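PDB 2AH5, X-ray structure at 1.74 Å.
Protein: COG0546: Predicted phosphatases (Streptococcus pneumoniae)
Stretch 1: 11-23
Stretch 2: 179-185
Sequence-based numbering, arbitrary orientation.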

# COMPACT_ATOMS: atom_id res chain seq x y z
N LEU A 11 -2.86 -0.12 0.83
CA LEU A 11 -3.15 0.05 2.27
C LEU A 11 -2.24 1.13 2.81
O LEU A 11 -2.67 2.25 2.96
CB LEU A 11 -2.93 -1.27 3.04
CG LEU A 11 -3.29 -1.29 4.53
CD1 LEU A 11 -4.73 -0.82 4.77
CD2 LEU A 11 -3.09 -2.71 5.09
N ASP A 12 -0.99 0.78 3.10
CA ASP A 12 0.02 1.74 3.56
C ASP A 12 0.21 2.85 2.54
O ASP A 12 0.31 2.59 1.36
CB ASP A 12 1.37 1.06 3.74
CG ASP A 12 1.32 -0.05 4.71
OD1 ASP A 12 1.41 0.24 5.90
OD2 ASP A 12 1.13 -1.21 4.29
N GLY A 13 0.24 4.09 3.00
CA GLY A 13 0.51 5.22 2.12
C GLY A 13 -0.68 5.69 1.32
O GLY A 13 -0.60 6.69 0.64
N THR A 14 -1.80 4.96 1.41
CA THR A 14 -3.01 5.33 0.69
C THR A 14 -4.18 5.49 1.67
O THR A 14 -4.67 6.60 1.90
CB THR A 14 -3.31 4.26 -0.41
OG1 THR A 14 -2.27 4.28 -1.39
CG2 THR A 14 -4.65 4.53 -1.07
N LEU A 15 -4.60 4.39 2.29
CA LEU A 15 -5.62 4.43 3.34
C LEU A 15 -4.99 4.80 4.68
O LEU A 15 -5.57 5.57 5.47
CB LEU A 15 -6.33 3.07 3.45
CG LEU A 15 -7.04 2.59 2.18
CD1 LEU A 15 -7.46 1.14 2.28
CD2 LEU A 15 -8.25 3.48 1.88
N VAL A 16 -3.79 4.28 4.90
CA VAL A 16 -3.21 4.26 6.24
C VAL A 16 -1.90 5.02 6.25
O VAL A 16 -0.99 4.70 5.50
CB VAL A 16 -3.02 2.81 6.79
CG1 VAL A 16 -2.36 2.87 8.16
CG2 VAL A 16 -4.39 2.09 6.90
N ASP A 17 -1.83 6.04 7.11
CA ASP A 17 -0.57 6.68 7.41
C ASP A 17 0.20 5.83 8.42
O ASP A 17 0.15 6.07 9.64
CB ASP A 17 -0.75 8.13 7.91
CG ASP A 17 0.58 8.83 8.08
OD1 ASP A 17 1.63 8.16 7.92
OD2 ASP A 17 0.60 10.04 8.37
N SER A 18 0.95 4.87 7.89
CA SER A 18 1.69 3.92 8.73
C SER A 18 3.12 4.44 8.98
O SER A 18 3.96 3.69 9.49
CB SER A 18 1.73 2.56 8.02
OG SER A 18 1.97 2.73 6.63
N SER A 19 3.40 5.68 8.57
CA SER A 19 4.81 6.18 8.53
C SER A 19 5.55 6.14 9.86
O SER A 19 6.71 5.78 9.88
CB SER A 19 4.93 7.59 7.92
OG SER A 19 4.23 8.54 8.70
N ILE A 20 4.90 6.52 10.96
CA ILE A 20 5.60 6.50 12.27
C ILE A 20 6.11 5.08 12.61
O ILE A 20 7.27 4.91 12.97
CB ILE A 20 4.78 7.12 13.44
CG1 ILE A 20 4.44 8.59 13.13
CG2 ILE A 20 5.60 7.06 14.74
CD1 ILE A 20 3.36 9.17 13.98
N GLY A 21 5.25 4.08 12.51
CA GLY A 21 5.66 2.70 12.81
C GLY A 21 6.69 2.12 11.84
O GLY A 21 7.55 1.35 12.26
N ILE A 22 6.60 2.45 10.54
CA ILE A 22 7.60 1.98 9.57
C ILE A 22 8.94 2.64 9.88
O ILE A 22 9.96 1.95 10.00
CB ILE A 22 7.14 2.28 8.11
CG1 ILE A 22 5.86 1.50 7.79
CG2 ILE A 22 8.24 1.93 7.09
CD1 ILE A 22 5.21 1.92 6.42
N HIS A 23 8.92 3.96 10.08
CA HIS A 23 10.12 4.70 10.43
C HIS A 23 10.75 4.09 11.68
O HIS A 23 11.95 3.84 11.70
CB HIS A 23 9.80 6.17 10.68
CG HIS A 23 11.01 7.03 10.91
ND1 HIS A 23 11.59 7.16 12.16
CD2 HIS A 23 11.74 7.80 10.07
CE1 HIS A 23 12.63 7.98 12.07
NE2 HIS A 23 12.73 8.39 10.82
N ALA A 179 -3.84 7.59 -9.29
CA ALA A 179 -2.69 7.99 -8.45
C ALA A 179 -3.14 8.93 -7.34
O ALA A 179 -3.91 9.86 -7.58
CB ALA A 179 -1.59 8.69 -9.30
N ILE A 180 -2.62 8.72 -6.14
CA ILE A 180 -2.89 9.65 -5.03
C ILE A 180 -1.58 10.20 -4.51
O ILE A 180 -0.56 9.50 -4.50
CB ILE A 180 -3.77 9.02 -3.92
CG1 ILE A 180 -3.00 7.97 -3.08
CG2 ILE A 180 -5.12 8.54 -4.54
CD1 ILE A 180 -2.24 8.57 -1.86
N THR A 181 -1.60 11.47 -4.09
CA THR A 181 -0.34 12.16 -3.78
C THR A 181 -0.24 12.62 -2.33
O THR A 181 0.71 13.34 -1.98
CB THR A 181 -0.14 13.38 -4.72
OG1 THR A 181 -1.19 14.32 -4.48
CG2 THR A 181 -0.18 12.97 -6.19
N TRP A 182 -1.22 12.25 -1.50
CA TRP A 182 -1.20 12.56 -0.05
C TRP A 182 -0.35 11.56 0.72
O TRP A 182 -0.20 11.66 1.95
CB TRP A 182 -2.63 12.63 0.53
CG TRP A 182 -3.37 11.32 0.57
CD1 TRP A 182 -3.13 10.26 1.41
CD2 TRP A 182 -4.48 10.94 -0.26
NE1 TRP A 182 -4.03 9.24 1.15
CE2 TRP A 182 -4.86 9.63 0.13
CE3 TRP A 182 -5.18 11.58 -1.29
CZ2 TRP A 182 -5.90 8.94 -0.50
CZ3 TRP A 182 -6.23 10.89 -1.91
CH2 TRP A 182 -6.58 9.58 -1.51
N GLY A 183 0.19 10.57 0.00
CA GLY A 183 0.87 9.43 0.63
C GLY A 183 2.38 9.43 0.46
O GLY A 183 3.02 10.49 0.47
N PHE A 184 2.93 8.24 0.28
CA PHE A 184 4.38 8.06 0.41
C PHE A 184 5.14 8.23 -0.90
O PHE A 184 6.27 8.73 -0.88
CB PHE A 184 4.72 6.74 1.14
CG PHE A 184 4.04 6.60 2.48
CD1 PHE A 184 3.74 7.72 3.26
CD2 PHE A 184 3.72 5.34 2.99
CE1 PHE A 184 3.11 7.60 4.50
CE2 PHE A 184 3.11 5.20 4.23
CZ PHE A 184 2.79 6.34 4.98
N GLY A 185 4.53 7.87 -2.02
CA GLY A 185 5.16 8.04 -3.32
C GLY A 185 5.11 9.49 -3.78
O GLY A 185 4.21 10.24 -3.37

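Stretch 2 leaves a strand at Ile180 and runs as a loop past Gly13 and Thr14. The two pieces are far apart in sequence, and together they bury 362 Å².

Ile180 is the first residue to make contact. Its CA-to-CB bond points toward stretch 1. CD1 of Ile180 lies 3.5 Å from O of Gly13, and CG1 of Ile180 lies 4.1 Å from OG1 of Thr14. These are packing contacts, and the branched apolar side chain packs against Gly13 and Thr14. Thr14 is buried, and its hydroxyl is hydrogen-bonded elsewhere in the structure. Thr181 points away and takes no part.

Trp182 supplies the one hydrogen bond between the stretches. Its CA-to-CB bond points sideways, but with chi1 at 67° (p) the indole end comes nearer. NE1 of Trp182 donates to O of Thr14 at 2.8 Å, with an angle of 155° at the hydrogen. The acceptor sits at the ring edge, near the ring plane, as suits an indole N-H. The long side chain thus reaches a main-chain carbonyl.

Gly183 brings the two backbones closest. CA of Gly183 is 4.5 Å from CA of Gly13. CA of Gly183 also makes a C-H...O contact of 3.1 Å with O of Gly13. A CB on Gly183 would point toward stretch 1 and fall 1.8 Å from O of Gly13, so a side chain would clash here.

Phe184 has the largest area covered by the other stretch. Its CA-to-CB bond is sideways, but the ring end comes nearer, with chi1 at -54° (m). CA of Gly13 sits over one ring face, 3.5 Å from the ring centroid of Phe184, in a CH-pi contact. A flat ring suits this place, since it offers a face to CA of Gly13 while its edge meets OD1 of Asp17 and OG of Ser18. Gly13 suits its place twice over. Its phi of 80° favours glycine, and an ideal CB on Gly13 would lie 2.8 Å from CD2 of Phe184, a clash.

Polar atoms line the ring edge. OD1 of Asp17 is 3.6 Å from CZ of Phe184, and OG of Ser18 is 3.6 Å from CE2 of Phe184. Both atoms are also engaged within stretch 1. OG of Ser18 donates to OD1 of Asp12 at 2.7 Å. OD1 of Asp17 accepts from OG of Ser19 at 2.7 Å and from N of Ser19 at 3.1 Å. CB of Ser19 packs 3.8 Å from CZ of Phe184. CD1 of Ile22 adds a looser apolar contact, 4.5 Å from CE2 of Phe184.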